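Local coordinates for putative hyaluronoglucosaminidase (Clostridium perfringens, PDB 6PWI), which probably acts as a family 84 glycoside hydrolase with hexosaminidase activity, the catalytic part of a longer, probably cell-wall-anchored protein, at residues A[106-118]-A[129-141]. Residues are numbered along the deposited sequence; the frame is centred on the assembly and turned at random.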
loop_
_atom_site.group_PDB
_atom_site.type_symbol
_atom_site.label_atom_id
_atom_site.label_comp_id
_atom_site.label_asym_id
_atom_site.label_seq_id
_atom_site.Cartn_x
_atom_site.Cartn_y
_atom_site.Cartn_z
ATOM N N VAL A 106 -29.380 -15.455 -13.292
ATOM C CA VAL A 106 -30.352 -14.382 -13.411
ATOM C C VAL A 106 -29.646 -13.081 -13.794
ATOM O O VAL A 106 -30.114 -12.359 -14.675
ATOM C CB VAL A 106 -31.164 -14.235 -12.107
ATOM C CG1 VAL A 106 -32.101 -13.036 -12.149
ATOM C CG2 VAL A 106 -31.926 -15.513 -11.780
ATOM N N VAL A 107 -28.508 -12.801 -13.146
ATOM C CA VAL A 107 -27.835 -11.525 -13.330
ATOM C C VAL A 107 -27.084 -11.521 -14.661
ATOM O O VAL A 107 -27.058 -10.504 -15.352
ATOM C CB VAL A 107 -26.914 -11.172 -12.148
ATOM C CG1 VAL A 107 -26.279 -9.806 -12.341
ATOM C CG2 VAL A 107 -27.648 -11.245 -10.818
ATOM N N ASP A 108 -26.477 -12.659 -15.013
ATOM C CA ASP A 108 -25.832 -12.794 -16.307
ATOM C C ASP A 108 -26.870 -12.531 -17.397
ATOM O O ASP A 108 -26.602 -11.806 -18.356
ATOM C CB ASP A 108 -25.137 -14.151 -16.460
ATOM C CG ASP A 108 -24.394 -14.318 -17.780
ATOM O OD1 ASP A 108 -23.836 -13.318 -18.282
ATOM O OD2 ASP A 108 -24.380 -15.446 -18.308
ATOM N N LYS A 109 -28.063 -13.112 -17.207
ATOM C CA LYS A 109 -29.172 -12.988 -18.137
ATOM C C LYS A 109 -29.564 -11.520 -18.288
ATOM O O LYS A 109 -29.729 -11.036 -19.406
ATOM C CB LYS A 109 -30.350 -13.825 -17.632
ATOM C CG LYS A 109 -31.460 -14.065 -18.641
ATOM C CD LYS A 109 -32.316 -15.265 -18.292
ATOM C CE LYS A 109 -33.255 -15.654 -19.415
ATOM N NZ LYS A 109 -34.212 -14.559 -19.697
ATOM N N TYR A 110 -29.707 -10.817 -17.156
ATOM C CA TYR A 110 -30.097 -9.415 -17.173
ATOM C C TYR A 110 -29.131 -8.599 -18.033
ATOM O O TYR A 110 -29.568 -7.738 -18.788
ATOM C CB TYR A 110 -30.275 -8.867 -15.753
ATOM C CG TYR A 110 -30.262 -7.362 -15.667
ATOM C CD1 TYR A 110 -31.420 -6.613 -15.841
ATOM C CD2 TYR A 110 -29.076 -6.679 -15.426
ATOM C CE1 TYR A 110 -31.399 -5.227 -15.778
ATOM C CE2 TYR A 110 -29.037 -5.297 -15.364
ATOM C CZ TYR A 110 -30.201 -4.572 -15.541
ATOM O OH TYR A 110 -30.139 -3.213 -15.473
ATOM N N PHE A 111 -27.824 -8.873 -17.926
ATOM C CA PHE A 111 -26.834 -8.116 -18.679
ATOM C C PHE A 111 -26.916 -8.449 -20.165
ATOM O O PHE A 111 -26.845 -7.555 -20.999
ATOM C CB PHE A 111 -25.417 -8.326 -18.143
ATOM C CG PHE A 111 -25.042 -7.412 -17.004
ATOM C CD1 PHE A 111 -24.399 -6.209 -17.246
ATOM C CD2 PHE A 111 -25.339 -7.752 -15.693
ATOM C CE1 PHE A 111 -24.060 -5.366 -16.197
ATOM C CE2 PHE A 111 -24.999 -6.909 -14.646
ATOM C CZ PHE A 111 -24.361 -5.718 -14.900
ATOM N N THR A 112 -27.063 -9.738 -20.481
ATOM C CA THR A 112 -27.212 -10.192 -21.854
ATOM C C THR A 112 -28.468 -9.594 -22.493
ATOM O O THR A 112 -28.396 -9.014 -23.573
ATOM C CB THR A 112 -27.211 -11.724 -21.920
ATOM O OG1 THR A 112 -25.917 -12.149 -21.490
ATOM C CG2 THR A 112 -27.510 -12.258 -23.306
ATOM N N ASP A 113 -29.611 -9.742 -21.811
ATOM C CA ASP A 113 -30.915 -9.408 -22.361
ATOM C C ASP A 113 -31.036 -7.901 -22.568
ATOM O O ASP A 113 -31.742 -7.468 -23.473
ATOM C CB ASP A 113 -32.059 -9.900 -21.468
ATOM C CG ASP A 113 -32.359 -11.389 -21.562
ATOM O OD1 ASP A 113 -31.741 -12.079 -22.410
ATOM O OD2 ASP A 113 -33.212 -11.853 -20.776
ATOM N N ASN A 114 -30.357 -7.119 -21.719
ATOM C CA ASN A 114 -30.444 -5.667 -21.758
ATOM C C ASN A 114 -29.286 -5.081 -22.562
ATOM O O ASN A 114 -29.243 -3.875 -22.789
ATOM C CB ASN A 114 -30.565 -5.064 -20.357
ATOM C CG ASN A 114 -31.958 -5.207 -19.785
ATOM O OD1 ASN A 114 -32.837 -4.402 -20.081
ATOM N ND2 ASN A 114 -32.172 -6.222 -18.962
ATOM N N ASN A 115 -28.341 -5.941 -22.960
ATOM C CA ASN A 115 -27.309 -5.614 -23.932
ATOM C C ASN A 115 -26.452 -4.436 -23.456
ATOM O O ASN A 115 -26.335 -3.428 -24.148
ATOM C CB ASN A 115 -27.923 -5.422 -25.324
ATOM C CG ASN A 115 -26.906 -5.497 -26.440
ATOM O OD1 ASN A 115 -25.908 -6.210 -26.334
ATOM N ND2 ASN A 115 -27.153 -4.766 -27.516
ATOM N N LEU A 116 -25.815 -4.592 -22.289
ATOM C CA LEU A 116 -25.130 -3.484 -21.638
ATOM C C LEU A 116 -23.633 -3.464 -21.965
ATOM O O LEU A 116 -23.041 -2.385 -21.968
ATOM C CB LEU A 116 -25.375 -3.531 -20.125
ATOM C CG LEU A 116 -26.831 -3.406 -19.668
ATOM C CD1 LEU A 116 -26.984 -3.829 -18.214
ATOM C CD2 LEU A 116 -27.354 -1.990 -19.860
ATOM N N VAL A 117 -23.020 -4.630 -22.237
ATOM C CA VAL A 117 -21.563 -4.698 -22.303
ATOM C C VAL A 117 -21.057 -5.715 -23.330
ATOM O O VAL A 117 -21.835 -6.315 -24.070
ATOM C CB VAL A 117 -20.929 -4.963 -20.922
ATOM C CG1 VAL A 117 -20.841 -3.707 -20.071
ATOM C CG2 VAL A 117 -21.611 -6.104 -20.181
ATOM N N ASN A 118 -19.721 -5.895 -23.329
ATOM C CA ASN A 118 -18.955 -6.705 -24.268
ATOM C C ASN A 118 -18.200 -7.808 -23.534
ATOM O O ASN A 118 -17.524 -7.540 -22.542
ATOM C CB ASN A 118 -17.871 -5.888 -24.979
ATOM C CG ASN A 118 -18.405 -5.079 -26.139
ATOM O OD1 ASN A 118 -18.182 -3.875 -26.208
ATOM N ND2 ASN A 118 -19.116 -5.729 -27.045
ATOM N N VAL A 129 -18.087 -5.177 -14.222
ATOM C CA VAL A 129 -18.932 -4.097 -14.696
ATOM C C VAL A 129 -19.869 -3.697 -13.564
ATOM O O VAL A 129 -20.419 -4.559 -12.883
ATOM C CB VAL A 129 -19.733 -4.559 -15.929
ATOM C CG1 VAL A 129 -20.858 -3.597 -16.278
ATOM C CG2 VAL A 129 -18.832 -4.807 -17.130
ATOM N N VAL A 130 -20.031 -2.386 -13.364
ATOM C CA VAL A 130 -21.038 -1.871 -12.446
ATOM C C VAL A 130 -22.039 -1.050 -13.254
ATOM O O VAL A 130 -21.653 -0.153 -13.998
ATOM C CB VAL A 130 -20.420 -1.047 -11.298
ATOM C CG1 VAL A 130 -21.483 -0.531 -10.341
ATOM C CG2 VAL A 130 -19.372 -1.838 -10.534
ATOM N N SER A 131 -23.327 -1.375 -13.117
ATOM C CA SER A 131 -24.355 -0.670 -13.864
ATOM C C SER A 131 -25.401 -0.093 -12.915
ATOM O O SER A 131 -25.934 -0.803 -12.064
ATOM C CB SER A 131 -24.974 -1.568 -14.892
ATOM O OG SER A 131 -26.315 -1.190 -15.133
ATOM N N VAL A 132 -25.656 1.209 -13.060
ATOM C CA VAL A 132 -26.721 1.889 -12.338
ATOM C C VAL A 132 -27.691 2.431 -13.380
ATOM O O VAL A 132 -27.347 3.347 -14.131
ATOM C CB VAL A 132 -26.179 3.003 -11.416
ATOM C CG1 VAL A 132 -27.297 3.819 -10.789
ATOM C CG2 VAL A 132 -25.259 2.454 -10.333
ATOM N N LYS A 133 -28.882 1.816 -13.437
ATOM C CA LYS A 133 -29.892 2.107 -14.445
ATOM C C LYS A 133 -31.279 1.828 -13.871
ATOM O O LYS A 133 -31.614 0.681 -13.551
ATOM C CB LYS A 133 -29.634 1.276 -15.704
ATOM C CG LYS A 133 -30.292 1.795 -16.974
ATOM C CD LYS A 133 -30.028 0.909 -18.172
ATOM C CE LYS A 133 -30.712 1.391 -19.434
ATOM N NZ LYS A 133 -30.511 0.431 -20.545
ATOM N N GLY A 134 -32.077 2.898 -13.753
ATOM C CA GLY A 134 -33.411 2.831 -13.184
ATOM C C GLY A 134 -33.381 2.290 -11.758
ATOM O O GLY A 134 -32.650 2.793 -10.908
ATOM N N ASN A 135 -34.164 1.237 -11.515
ATOM C CA ASN A 135 -34.256 0.641 -10.193
ATOM C C ASN A 135 -33.317 -0.563 -10.089
ATOM O O ASN A 135 -33.439 -1.350 -9.152
ATOM C CB ASN A 135 -35.700 0.243 -9.877
ATOM C CG ASN A 135 -36.252 -0.765 -10.866
ATOM O OD1 ASN A 135 -35.831 -0.808 -12.023
ATOM N ND2 ASN A 135 -37.186 -1.587 -10.418
ATOM N N VAL A 136 -32.388 -0.704 -11.048
ATOM C CA VAL A 136 -31.436 -1.807 -11.034
ATOM C C VAL A 136 -30.022 -1.286 -10.770
ATOM O O VAL A 136 -29.497 -0.477 -11.537
ATOM C CB VAL A 136 -31.478 -2.632 -12.336
ATOM C CG1 VAL A 136 -30.653 -3.906 -12.209
ATOM C CG2 VAL A 136 -32.899 -2.956 -12.771
ATOM N N ILE A 137 -29.414 -1.772 -9.682
ATOM C CA ILE A 137 -27.983 -1.608 -9.470
ATOM C C ILE A 137 -27.338 -2.986 -9.592
ATOM O O ILE A 137 -27.584 -3.862 -8.765
ATOM C CB ILE A 137 -27.679 -0.934 -8.117
ATOM C CG1 ILE A 137 -28.311 0.457 -8.029
ATOM C CG2 ILE A 137 -26.184 -0.882 -7.849
ATOM C CD1 ILE A 137 -28.306 1.044 -6.635
ATOM N N ALA A 138 -26.524 -3.167 -10.637
ATOM C CA ALA A 138 -26.021 -4.491 -10.970
ATOM C C ALA A 138 -24.491 -4.515 -11.006
ATOM O O ALA A 138 -23.843 -3.515 -11.323
ATOM C CB ALA A 138 -26.623 -4.955 -12.280
ATOM N N VAL A 139 -23.932 -5.685 -10.682
ATOM C CA VAL A 139 -22.511 -5.952 -10.826
ATOM C C VAL A 139 -22.364 -7.313 -11.495
ATOM O O VAL A 139 -22.941 -8.299 -11.037
ATOM C CB VAL A 139 -21.785 -5.938 -9.466
ATOM C CG1 VAL A 139 -20.337 -6.387 -9.586
ATOM C CG2 VAL A 139 -21.875 -4.587 -8.775
ATOM N N LEU A 140 -21.583 -7.351 -12.576
ATOM C CA LEU A 140 -21.216 -8.606 -13.205
ATOM C C LEU A 140 -19.695 -8.692 -13.225
ATOM O O LEU A 140 -19.040 -7.832 -13.811
ATOM C CB LEU A 140 -21.792 -8.641 -14.626
ATOM C CG LEU A 140 -21.760 -10.005 -15.314
ATOM C CD1 LEU A 140 -22.763 -10.956 -14.680
ATOM C CD2 LEU A 140 -22.035 -9.872 -16.802
ATOM N N GLY A 141 -19.145 -9.714 -12.560
ATOM C CA GLY A 141 -17.705 -9.923 -12.546
ATOM C C GLY A 141 -17.328 -11.194 -13.301
ATOM O O GLY A 141 -18.187 -12.041 -13.542
HETATM O O HOH W 1 -28.493 -1.851 -13.881
#
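Phe111 of helix 106-114 lies against the hairpin of strands 129-133 and 136-141. Leu140 CB sits over one face of the Phe111 ring, 3.8 Å from the centroid and 18° off the normal, a CH-pi contact. Ala138 CB meets the ring obliquely, 3.5 Å from Phe111 CE2. Val129 CG1 approaches Phe111 CE1 from strand 129-133. In Leu140, chi1 -167° and chi2 71° together bring CD2 to Phe111 CB and CG and CD1 to the backbone of Asp108.

With CG trans to its N (chi1 162°), Tyr110 points its ring at Val136, which comes from the opposite direction. Val136 CG1 meets Tyr110 CZ obliquely. Tyr110 OH is 2.7 Å from a water that also bonds Ser131 OG and donates to Val136 O, bridging the helix and both strands. Past the helix end, a Schellman motif at Asn115, Val117 CG1 and Val129 CG2 touch tip to tip.

The helix packs on one face of the mixed sheet, over this hairpin and, through Val107 on Leu97, strand 94-100. Strand 136-141 pairs with strand 94-100, and strand 129-133 with strand 165-175. Val130, Ile137 and Val139 point to the opposite face and pack on Leu154 of helix 144-158.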